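Local coordinates for glutathione S-transferase-like protein (Methylobacillus flagellatus, PDB 4GLT) that binds glutathione between a thioredoxin-like domain and a helical domain, and probably acts as a glutathione transferase, at residues Ser31-Lys36 and Gly121-Ala126; Ala128-Gly133 and Leu190-Leu195; Cys183-Leu188 and Arg206-Met211. All blocks are in the same frame, centred on the assembly; numbering follows the deposited sequence.

Contact 1 (Ser31-Lys36 and Gly121-Ala126); sequences SPYARK and GVTDAA. With GSH (glutathione), chain E.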
loop_
_atom_site.group_PDB
_atom_site.type_symbol
_atom_site.label_atom_id
_atom_site.label_comp_id
_atom_site.label_asym_id
_atom_site.label_seq_id
_atom_site.Cartn_x
_atom_site.Cartn_y
_atom_site.Cartn_z
ATOM N N SER A 31 1.811 -14.788 -5.534
ATOM C CA SER A 31 1.742 -13.415 -5.016
ATOM C C SER A 31 3.005 -12.577 -5.240
ATOM O O SER A 31 4.028 -12.842 -4.627
ATOM C CB SER A 31 1.410 -13.434 -3.528
ATOM O OG SER A 31 1.479 -12.128 -3.000
ATOM N N PRO A 32 2.921 -11.532 -6.087
ATOM C CA PRO A 32 4.104 -10.720 -6.406
ATOM C C PRO A 32 4.545 -9.849 -5.227
ATOM O O PRO A 32 5.710 -9.453 -5.135
ATOM C CB PRO A 32 3.634 -9.858 -7.580
ATOM C CG PRO A 32 2.162 -9.730 -7.382
ATOM C CD PRO A 32 1.704 -11.025 -6.753
ATOM N N TYR A 33 3.610 -9.578 -4.327
ATOM C CA TYR A 33 3.901 -8.852 -3.094
ATOM C C TYR A 33 4.660 -9.747 -2.130
ATOM O O TYR A 33 5.538 -9.288 -1.416
ATOM C CB TYR A 33 2.605 -8.398 -2.427
ATOM C CG TYR A 33 1.660 -7.718 -3.373
ATOM C CD1 TYR A 33 1.890 -6.413 -3.779
ATOM C CD2 TYR A 33 0.544 -8.384 -3.871
ATOM C CE1 TYR A 33 1.025 -5.775 -4.641
ATOM C CE2 TYR A 33 -0.325 -7.757 -4.735
ATOM C CZ TYR A 33 -0.076 -6.452 -5.118
ATOM O OH TYR A 33 -0.929 -5.817 -5.989
ATOM N N ALA A 34 4.293 -11.025 -2.107
ATOM C CA ALA A 34 4.992 -12.006 -1.303
ATOM C C ALA A 34 6.401 -12.170 -1.856
ATOM O O ALA A 34 7.368 -12.238 -1.105
ATOM C CB ALA A 34 4.254 -13.333 -1.315
ATOM N N ARG A 35 6.503 -12.213 -3.178
ATOM C CA ARG A 35 7.779 -12.411 -3.837
ATOM C C ARG A 35 8.750 -11.277 -3.511
ATOM O O ARG A 35 9.938 -11.516 -3.294
ATOM C CB ARG A 35 7.589 -12.544 -5.355
ATOM C CG ARG A 35 8.859 -12.945 -6.083
ATOM C CD ARG A 35 8.696 -12.957 -7.594
ATOM N NE ARG A 35 9.882 -13.513 -8.243
ATOM C CZ ARG A 35 10.043 -13.620 -9.557
ATOM N NH1 ARG A 35 9.096 -13.208 -10.384
ATOM N NH2 ARG A 35 11.151 -14.152 -10.037
ATOM N N LYS A 36 8.246 -10.048 -3.500
ATOM C CA LYS A 36 9.061 -8.887 -3.153
ATOM C C LYS A 36 9.644 -9.101 -1.751
ATOM O O LYS A 36 10.833 -8.848 -1.512
ATOM C CB LYS A 36 8.222 -7.593 -3.231
ATOM C CG LYS A 36 8.971 -6.306 -2.881
ATOM C CD LYS A 36 8.042 -5.086 -2.829
ATOM C CE LYS A 36 6.764 -5.408 -2.056
ATOM N NZ LYS A 36 6.027 -4.194 -1.601
ATOM N N GLY A 121 1.735 -0.256 -7.626
ATOM C CA GLY A 121 0.512 0.284 -8.204
ATOM C C GLY A 121 0.160 -0.382 -9.521
ATOM O O GLY A 121 -0.999 -0.701 -9.784
ATOM N N VAL A 122 1.175 -0.585 -10.347
ATOM C CA VAL A 122 1.021 -1.327 -11.582
ATOM C C VAL A 122 0.556 -2.745 -11.281
ATOM O O VAL A 122 -0.323 -3.288 -11.959
ATOM C CB VAL A 122 2.350 -1.361 -12.359
ATOM C CG1 VAL A 122 2.254 -2.304 -13.550
ATOM C CG2 VAL A 122 2.704 0.033 -12.821
ATOM N N THR A 123 1.135 -3.341 -10.249
ATOM C CA THR A 123 0.770 -4.701 -9.877
ATOM C C THR A 123 -0.697 -4.698 -9.446
ATOM O O THR A 123 -1.457 -5.584 -9.826
ATOM C CB THR A 123 1.693 -5.244 -8.756
ATOM O OG1 THR A 123 3.071 -4.997 -9.087
ATOM C CG2 THR A 123 1.506 -6.712 -8.575
ATOM N N ASP A 124 -1.108 -3.681 -8.687
ATOM C CA ASP A 124 -2.499 -3.622 -8.228
ATOM C C ASP A 124 -3.395 -3.562 -9.441
ATOM O O ASP A 124 -4.492 -4.097 -9.423
ATOM C CB ASP A 124 -2.806 -2.393 -7.351
ATOM C CG ASP A 124 -1.822 -2.205 -6.206
ATOM O OD1 ASP A 124 -1.580 -3.161 -5.451
ATOM O OD2 ASP A 124 -1.303 -1.074 -6.045
ATOM N N ALA A 125 -2.934 -2.877 -10.485
ATOM C CA ALA A 125 -3.767 -2.662 -11.663
ATOM C C ALA A 125 -3.939 -3.987 -12.402
ATOM O O ALA A 125 -5.049 -4.347 -12.805
ATOM C CB ALA A 125 -3.166 -1.592 -12.559
ATOM N N ALA A 126 -2.840 -4.724 -12.529
ATOM C CA ALA A 126 -2.838 -6.053 -13.135
ATOM C C ALA A 126 -3.687 -7.058 -12.365
ATOM O O ALA A 126 -4.431 -7.834 -12.955
ATOM C CB ALA A 126 -1.413 -6.564 -13.268
HETATM N N1 GSH E . -0.923 -4.518 -0.167
HETATM C CA1 GSH E . -0.616 -5.937 0.117
HETATM C C1 GSH E . 0.879 -6.017 0.052
HETATM O O11 GSH E . 1.485 -6.915 0.661
HETATM O O12 GSH E . 1.473 -5.140 -0.611
HETATM C CB1 GSH E . -1.333 -6.841 -0.903
HETATM C CG1 GSH E . -1.125 -8.338 -0.635
HETATM C CD1 GSH E . -1.836 -9.188 -1.685
HETATM O OE1 GSH E . -2.579 -8.668 -2.504
HETATM N N2 GSH E . -1.599 -10.506 -1.650
HETATM C CA2 GSH E . -2.258 -11.535 -2.461
HETATM C C2 GSH E . -1.872 -11.512 -3.920
HETATM O O2 GSH E . -0.731 -11.231 -4.262
HETATM C CB2 GSH E . -3.769 -11.468 -2.286
HETATM S SG2 GSH E . -4.260 -11.953 -0.616
HETATM N N3 GSH E . -2.817 -11.829 -4.799
HETATM C CA3 GSH E . -2.602 -11.763 -6.236
HETATM C C3 GSH E . -2.104 -13.066 -6.829
HETATM O O31 GSH E . -2.295 -13.276 -8.048
HETATM O O32 GSH E . -1.509 -13.882 -6.087
#

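Contact 2 (Ala128-Gly133 and Leu190-Leu195); sequences AAVMEG and LRYQHL. With GSH (glutathione), chain E.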
loop_
_atom_site.group_PDB
_atom_site.type_symbol
_atom_site.label_atom_id
_atom_site.label_comp_id
_atom_site.label_asym_id
_atom_site.label_seq_id
_atom_site.Cartn_x
_atom_site.Cartn_y
_atom_site.Cartn_z
ATOM N N ALA A 128 -6.112 -6.360 -10.583
ATOM C CA ALA A 128 -7.482 -5.905 -10.761
ATOM C C ALA A 128 -8.024 -6.476 -12.057
ATOM O O ALA A 128 -9.061 -7.145 -12.083
ATOM C CB ALA A 128 -7.533 -4.387 -10.782
ATOM N N ALA A 129 -7.298 -6.215 -13.136
ATOM C CA ALA A 129 -7.648 -6.762 -14.428
ATOM C C ALA A 129 -7.866 -8.273 -14.314
ATOM O O ALA A 129 -8.958 -8.777 -14.594
ATOM C CB ALA A 129 -6.559 -6.444 -15.438
ATOM N N VAL A 130 -6.828 -8.986 -13.878
ATOM C CA VAL A 130 -6.869 -10.444 -13.785
ATOM C C VAL A 130 -8.096 -10.957 -13.038
ATOM O O VAL A 130 -8.828 -11.808 -13.536
ATOM C CB VAL A 130 -5.619 -11.015 -13.096
ATOM C CG1 VAL A 130 -5.817 -12.501 -12.807
ATOM C CG2 VAL A 130 -4.383 -10.778 -13.949
ATOM N N MET A 131 -8.321 -10.443 -11.838
ATOM C CA MET A 131 -9.487 -10.868 -11.069
ATOM C C MET A 131 -10.781 -10.489 -11.777
ATOM O O MET A 131 -11.785 -11.216 -11.700
ATOM C CB MET A 131 -9.451 -10.297 -9.646
ATOM C CG MET A 131 -8.229 -10.736 -8.841
ATOM S SD MET A 131 -7.976 -12.529 -8.806
ATOM C CE MET A 131 -6.219 -12.593 -8.441
ATOM N N GLU A 132 -10.766 -9.355 -12.476
ATOM C CA GLU A 132 -11.968 -8.906 -13.178
ATOM C C GLU A 132 -12.406 -9.978 -14.163
ATOM O O GLU A 132 -13.595 -10.228 -14.343
ATOM C CB GLU A 132 -11.731 -7.576 -13.901
ATOM C CG GLU A 132 -12.911 -7.091 -14.740
ATOM C CD GLU A 132 -14.154 -6.769 -13.918
ATOM O OE1 GLU A 132 -14.103 -6.844 -12.670
ATOM O OE2 GLU A 132 -15.190 -6.431 -14.523
ATOM N N GLY A 133 -11.424 -10.615 -14.789
ATOM C CA GLY A 133 -11.691 -11.644 -15.775
ATOM C C GLY A 133 -12.194 -12.927 -15.149
ATOM O O GLY A 133 -12.723 -13.799 -15.839
ATOM N N LEU A 190 3.574 -13.895 -15.620
ATOM C CA LEU A 190 2.749 -14.959 -15.082
ATOM C C LEU A 190 1.320 -14.836 -15.596
ATOM O O LEU A 190 0.701 -15.827 -15.973
ATOM C CB LEU A 190 2.758 -14.928 -13.548
ATOM C CG LEU A 190 1.675 -15.748 -12.834
ATOM C CD1 LEU A 190 1.818 -17.228 -13.158
ATOM C CD2 LEU A 190 1.717 -15.519 -11.332
ATOM N N ARG A 191 0.792 -13.621 -15.615
ATOM C CA ARG A 191 -0.637 -13.454 -15.854
ATOM C C ARG A 191 -0.973 -13.125 -17.300
ATOM O O ARG A 191 -2.111 -13.303 -17.732
ATOM C CB ARG A 191 -1.220 -12.398 -14.907
ATOM C CG ARG A 191 -1.201 -12.804 -13.435
ATOM C CD ARG A 191 -2.061 -14.034 -13.174
ATOM N NE ARG A 191 -2.137 -14.362 -11.752
ATOM C CZ ARG A 191 -2.644 -15.491 -11.260
ATOM N NH1 ARG A 191 -3.124 -16.423 -12.073
ATOM N NH2 ARG A 191 -2.670 -15.693 -9.949
ATOM N N TYR A 192 0.015 -12.656 -18.051
ATOM C CA TYR A 192 -0.221 -12.248 -19.430
ATOM C C TYR A 192 0.842 -12.797 -20.367
ATOM O O TYR A 192 1.779 -12.089 -20.726
ATOM C CB TYR A 192 -0.301 -10.721 -19.534
ATOM C CG TYR A 192 -1.487 -10.154 -18.785
ATOM C CD1 TYR A 192 -1.322 -9.494 -17.568
ATOM C CD2 TYR A 192 -2.776 -10.295 -19.285
ATOM C CE1 TYR A 192 -2.409 -8.988 -16.876
ATOM C CE2 TYR A 192 -3.869 -9.793 -18.601
ATOM C CZ TYR A 192 -3.680 -9.139 -17.399
ATOM O OH TYR A 192 -4.771 -8.643 -16.719
ATOM N N GLN A 193 0.683 -14.061 -20.758
ATOM C CA GLN A 193 1.633 -14.722 -21.650
ATOM C C GLN A 193 1.855 -13.900 -22.908
ATOM O O GLN A 193 2.965 -13.843 -23.437
ATOM C CB GLN A 193 1.126 -16.107 -22.058
ATOM C CG GLN A 193 0.444 -16.890 -20.952
ATOM C CD GLN A 193 0.209 -18.336 -21.332
ATOM O OE1 GLN A 193 -0.840 -18.907 -21.039
ATOM N NE2 GLN A 193 1.188 -18.937 -21.995
ATOM N N HIS A 194 0.790 -13.264 -23.382
ATOM C CA HIS A 194 0.813 -12.614 -24.685
ATOM C C HIS A 194 1.337 -11.181 -24.653
ATOM O O HIS A 194 1.525 -10.566 -25.695
ATOM C CB HIS A 194 -0.571 -12.679 -25.333
ATOM C CG HIS A 194 -1.154 -14.057 -25.364
ATOM N ND1 HIS A 194 -0.493 -15.132 -25.918
ATOM C CD2 HIS A 194 -2.339 -14.535 -24.916
ATOM C CE1 HIS A 194 -1.243 -16.213 -25.806
ATOM N NE2 HIS A 194 -2.369 -15.879 -25.200
ATOM N N LEU A 195 1.579 -10.648 -23.463
ATOM C CA LEU A 195 2.209 -9.336 -23.354
ATOM C C LEU A 195 3.672 -9.433 -23.774
ATOM O O LEU A 195 4.463 -10.135 -23.143
ATOM C CB LEU A 195 2.115 -8.782 -21.925
ATOM C CG LEU A 195 0.791 -8.179 -21.443
ATOM C CD1 LEU A 195 1.005 -7.358 -20.177
ATOM C CD2 LEU A 195 0.156 -7.322 -22.528
HETATM N N1 GSH E . -0.923 -4.518 -0.167
HETATM C CA1 GSH E . -0.616 -5.937 0.117
HETATM C C1 GSH E . 0.879 -6.017 0.052
HETATM O O11 GSH E . 1.485 -6.915 0.661
HETATM O O12 GSH E . 1.473 -5.140 -0.611
HETATM C CB1 GSH E . -1.333 -6.841 -0.903
HETATM C CG1 GSH E . -1.125 -8.338 -0.635
HETATM C CD1 GSH E . -1.836 -9.188 -1.685
HETATM O OE1 GSH E . -2.579 -8.668 -2.504
HETATM N N2 GSH E . -1.599 -10.506 -1.650
HETATM C CA2 GSH E . -2.258 -11.535 -2.461
HETATM C C2 GSH E . -1.872 -11.512 -3.920
HETATM O O2 GSH E . -0.731 -11.231 -4.262
HETATM C CB2 GSH E . -3.769 -11.468 -2.286
HETATM S SG2 GSH E . -4.260 -11.953 -0.616
HETATM N N3 GSH E . -2.817 -11.829 -4.799
HETATM C CA3 GSH E . -2.602 -11.763 -6.236
HETATM C C3 GSH E . -2.104 -13.066 -6.829
HETATM O O31 GSH E . -2.295 -13.276 -8.048
HETATM O O32 GSH E . -1.509 -13.882 -6.087
#

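Contact 3 (Cys183-Leu188 and Arg206-Met211); sequences CMLGYL and RHYAAM. With GSH (glutathione), chain E.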
loop_
_atom_site.group_PDB
_atom_site.type_symbol
_atom_site.label_atom_id
_atom_site.label_comp_id
_atom_site.label_asym_id
_atom_site.label_seq_id
_atom_site.Cartn_x
_atom_site.Cartn_y
_atom_site.Cartn_z
ATOM N N CYS A 183 9.577 -8.061 -9.408
ATOM C CA CYS A 183 8.378 -8.790 -9.022
ATOM C C CYS A 183 7.176 -8.382 -9.869
ATOM O O CYS A 183 6.361 -9.229 -10.243
ATOM C CB CYS A 183 8.115 -8.611 -7.524
ATOM S SG CYS A 183 9.521 -9.186 -6.540
ATOM N N MET A 184 7.081 -7.089 -10.172
ATOM C CA MET A 184 6.038 -6.539 -11.042
ATOM C C MET A 184 6.025 -7.166 -12.442
ATOM O O MET A 184 5.003 -7.711 -12.880
ATOM C CB MET A 184 6.212 -5.015 -11.187
ATOM C CG MET A 184 5.269 -4.407 -12.219
ATOM S SD MET A 184 5.782 -2.790 -12.821
ATOM C CE MET A 184 7.395 -3.168 -13.495
ATOM N N LEU A 185 7.156 -7.048 -13.143
ATOM C CA LEU A 185 7.337 -7.642 -14.467
ATOM C C LEU A 185 7.054 -9.146 -14.476
ATOM O O LEU A 185 6.356 -9.664 -15.360
ATOM C CB LEU A 185 8.760 -7.393 -14.945
ATOM C CG LEU A 185 9.149 -5.912 -15.036
ATOM C CD1 LEU A 185 10.656 -5.724 -15.058
ATOM C CD2 LEU A 185 8.504 -5.262 -16.251
ATOM N N GLY A 186 7.609 -9.849 -13.496
ATOM C CA GLY A 186 7.399 -11.282 -13.387
ATOM C C GLY A 186 5.921 -11.566 -13.244
ATOM O O GLY A 186 5.415 -12.561 -13.756
ATOM N N TYR A 187 5.213 -10.680 -12.553
ATOM C CA TYR A 187 3.782 -10.859 -12.422
ATOM C C TYR A 187 3.115 -10.741 -13.786
ATOM O O TYR A 187 2.243 -11.547 -14.145
ATOM C CB TYR A 187 3.162 -9.870 -11.440
ATOM C CG TYR A 187 1.737 -10.244 -11.128
ATOM C CD1 TYR A 187 1.448 -11.451 -10.502
ATOM C CD2 TYR A 187 0.677 -9.426 -11.492
ATOM C CE1 TYR A 187 0.151 -11.823 -10.226
ATOM C CE2 TYR A 187 -0.637 -9.795 -11.216
ATOM C CZ TYR A 187 -0.884 -10.998 -10.581
ATOM O OH TYR A 187 -2.170 -11.404 -10.296
ATOM N N LEU A 188 3.523 -9.740 -14.555
ATOM C CA LEU A 188 2.984 -9.610 -15.902
ATOM C C LEU A 188 3.181 -10.908 -16.672
ATOM O O LEU A 188 2.242 -11.437 -17.261
ATOM C CB LEU A 188 3.611 -8.427 -16.643
ATOM C CG LEU A 188 3.345 -7.093 -15.936
ATOM C CD1 LEU A 188 3.727 -5.930 -16.831
ATOM C CD2 LEU A 188 1.882 -6.988 -15.528
ATOM N N ARG A 206 16.124 -5.030 -20.181
ATOM C CA ARG A 206 17.510 -5.022 -19.710
ATOM C C ARG A 206 17.612 -5.113 -18.188
ATOM O O ARG A 206 18.467 -5.821 -17.650
ATOM C CB ARG A 206 18.224 -3.757 -20.170
ATOM C CG ARG A 206 19.450 -3.430 -19.330
ATOM C CD ARG A 206 20.383 -2.461 -20.048
ATOM N NE ARG A 206 19.688 -1.239 -20.444
ATOM C CZ ARG A 206 19.410 -0.237 -19.615
ATOM N NH1 ARG A 206 19.767 -0.309 -18.337
ATOM N NH2 ARG A 206 18.769 0.837 -20.059
ATOM N N HIS A 207 16.752 -4.371 -17.498
ATOM C CA HIS A 207 16.711 -4.407 -16.047
ATOM C C HIS A 207 16.299 -5.807 -15.615
ATOM O O HIS A 207 16.918 -6.407 -14.740
ATOM C CB HIS A 207 15.712 -3.374 -15.528
ATOM C CG HIS A 207 15.711 -3.218 -14.036
ATOM N ND1 HIS A 207 14.955 -4.015 -13.199
ATOM C CD2 HIS A 207 16.363 -2.342 -13.234
ATOM C CE1 HIS A 207 15.145 -3.639 -11.947
ATOM N NE2 HIS A 207 16.002 -2.630 -11.940
ATOM N N TYR A 208 15.248 -6.320 -16.245
ATOM C CA TYR A 208 14.727 -7.644 -15.939
ATOM C C TYR A 208 15.800 -8.693 -16.176
ATOM O O TYR A 208 15.866 -9.708 -15.479
ATOM C CB TYR A 208 13.503 -7.947 -16.806
ATOM C CG TYR A 208 12.722 -9.159 -16.355
ATOM C CD1 TYR A 208 12.106 -9.187 -15.111
ATOM C CD2 TYR A 208 12.590 -10.271 -17.174
ATOM C CE1 TYR A 208 11.385 -10.292 -14.693
ATOM C CE2 TYR A 208 11.871 -11.380 -16.766
ATOM C CZ TYR A 208 11.271 -11.386 -15.524
ATOM O OH TYR A 208 10.552 -12.486 -15.112
ATOM N N ALA A 209 16.640 -8.437 -17.172
ATOM C CA ALA A 209 17.764 -9.311 -17.458
ATOM C C ALA A 209 18.684 -9.385 -16.247
ATOM O O ALA A 209 18.896 -10.461 -15.688
ATOM C CB ALA A 209 18.522 -8.818 -18.678
ATOM N N ALA A 210 19.228 -8.238 -15.843
ATOM C CA ALA A 210 20.043 -8.161 -14.631
ATOM C C ALA A 210 19.397 -8.898 -13.446
ATOM O O ALA A 210 20.054 -9.674 -12.760
ATOM C CB ALA A 210 20.306 -6.709 -14.270
ATOM N N MET A 211 18.115 -8.639 -13.208
ATOM C CA MET A 211 17.379 -9.258 -12.100
ATOM C C MET A 211 17.295 -10.783 -12.195
ATOM O O MET A 211 17.476 -11.491 -11.204
ATOM C CB MET A 211 15.961 -8.682 -12.020
ATOM C CG MET A 211 15.904 -7.191 -11.727
ATOM S SD MET A 211 16.549 -6.773 -10.098
ATOM C CE MET A 211 15.622 -7.921 -9.088
HETATM N N1 GSH E . -0.923 -4.518 -0.167
HETATM C CA1 GSH E . -0.616 -5.937 0.117
HETATM C C1 GSH E . 0.879 -6.017 0.052
HETATM O O11 GSH E . 1.485 -6.915 0.661
HETATM O O12 GSH E . 1.473 -5.140 -0.611
HETATM C CB1 GSH E . -1.333 -6.841 -0.903
HETATM C CG1 GSH E . -1.125 -8.338 -0.635
HETATM C CD1 GSH E . -1.836 -9.188 -1.685
HETATM O OE1 GSH E . -2.579 -8.668 -2.504
HETATM N N2 GSH E . -1.599 -10.506 -1.650
HETATM C CA2 GSH E . -2.258 -11.535 -2.461
HETATM C C2 GSH E . -1.872 -11.512 -3.920
HETATM O O2 GSH E . -0.731 -11.231 -4.262
HETATM C CB2 GSH E . -3.769 -11.468 -2.286
HETATM S SG2 GSH E . -4.260 -11.953 -0.616
HETATM N N3 GSH E . -2.817 -11.829 -4.799
HETATM C CA3 GSH E . -2.602 -11.763 -6.236
HETATM C C3 GSH E . -2.104 -13.066 -6.829
HETATM O O31 GSH E . -2.295 -13.276 -8.048
HETATM O O32 GSH E . -1.509 -13.882 -6.087
#

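Contact 1 (Ser31-Lys36 and Gly121-Ala126)
Pro32 and Thr123 mark the nearest backbone approach, with CA atoms 7.7 Å apart, and the axes of 32-36 and 121-126 run roughly antiparallel, at 151°. The side chains of this pair slide past each other in opposite directions. Pro32 CG presses on Thr123 CG2 at 3.3 Å, tighter than a usual carbon contact. The hydroxyl Thr123 OG1 takes no part, being bonded to Ala119 O of its own helix. Tyr33 reaches further across. Its CG is anti to the carbonyl carbon (chi1 -49°), and the ring extends until Tyr33 OH makes a weak hydrogen bond to Asp124 OD1 at 2.8 Å. The carboxylate lies nearly parallel to the ring plane, 17° apart. The ring is sandwiched near its rim between Pro32 CG and glutathione CB1, on opposite faces. Ser31 is the N-cap of helix 32-44. Its OG accepts from Ala34 N at 3.2 Å and donates to glutathione O2 at 2.7 Å, which ties the ligand to the helix start. This is a glutathione site of the kind found in glutathione transferases, where the first helix of the thioredoxin-like domain packs on the helical domain.

Contact 2 (Ala128-Gly133 and Leu190-Leu195)
Val130 packs on the aliphatic part of Arg191, the two side chains crossing at about a right angle. Val130 CG2 does most of the touching and lies 3.7 Å from Arg191 CB. The other branch, Val130 CG1, sits over one face of the guanidinium group. At the edge of that group, near its plane, is the glycine carboxylate of glutathione. Arg191 NH2 donates to glutathione O31 at 3.1 Å, and the bond is fairly straight at 159°. The arginine chain bends at chi2 (-63°), which folds its methylenes against Val130 before the head extends to the ligand.

Tyr192 supplies the rest of the contact. Its ring slides past Val130 in the opposite direction, with Val130 CG2 3.9 Å from Tyr192 CZ. At the far end of the ring, Ala129 CB meets the edge near the ring plane and is 3.1 Å from Tyr192 OH, a close approach for a methyl group. No hydrogen bond joins the two segments, so apolar packing carries the contact.

Tyr192 is where the chain leaves helical geometry. It also opens a type I turn that ends at Leu195, with Leu195 N bonded to Tyr192 O at 3.1 Å. Arg191 NE is bonded to Tyr187 OH, which fixes the head, and the side chain also touches Thr30. Ala129 and Tyr192 both rest on Leu149 of helix 142-162. Glu132 forms a salt bridge with Arg135 of the second subunit. The contact thus joins the C-terminal part of helix 106-133 to the end of helix 176-191 and the turn that follows it, with helix 142-162 packed beside both.

Contact 3 (Cys183-Leu188 and Arg206-Met211)
Tyr187 OH is held by two groups: it donates to glutathione O31 at 2.9 Å and accepts from Arg191 NE one turn further along the helix. The carboxylate oxygen lies at the ring edge, near its plane. This phenol therefore positions the arginine as well as the ligand.

Packing with helix 202-212 falls to Leu185 and Gly186. Leu185 and Tyr208 slide past each other in opposite directions. Leu185 CD1 lies 3.8 Å from Tyr208 CD1 and approaches the ring obliquely. Leu185 CB is at the same distance from that ring atom, so the leucine lies alongside the ring rather than touching at one point. Tyr208 has its CG anti to the backbone N (chi1 -167°), which extends the ring toward Gly186. The ring then runs on past the backbone of Gly186, and Tyr208 OH comes to 3.8 Å from Gly186 CA. Outside the two segments, Tyr208 packs edge-to-face with Trp197. With an alanine here, Leu185 and Gly186 would probably face a gap and Trp197 would lose its edge-to-face partner.

His207 NE2 is bonded to Asp178 OD1, near the start of helix 176-191. That helix runs through the helical domain: Met184 packs on helices 106-133 and 142-162, Tyr187 meets Pro32 of helix 32-44, and Leu185 and Gly186 meet helix 202-212 through Tyr208.

All three contacts include a residue that hydrogen-bonds the same glutathione: Ser31 in contact 1, Arg191 in contact 2 and Tyr187 in contact 3. Contact 1 lies centrally, with its centre about 12 Å from the centre of each of the others. It shares helix 106-133 with contact 2, where Ala126 O is 3.9 Å from Tyr192 OH. It meets contact 3 more closely, with Pro32 CG 3.6 Å from Tyr187 CD1 and Val122 CG1 3.6 Å from Met184 SD. Contacts 2 and 3, with centres about 16 Å apart, are joined along helix 176-191. That helix brings Tyr187 and Arg191 to one carboxylate of the ligand. Thr30, Ile71, Asp84 and Ser85 also hydrogen-bond the ligand.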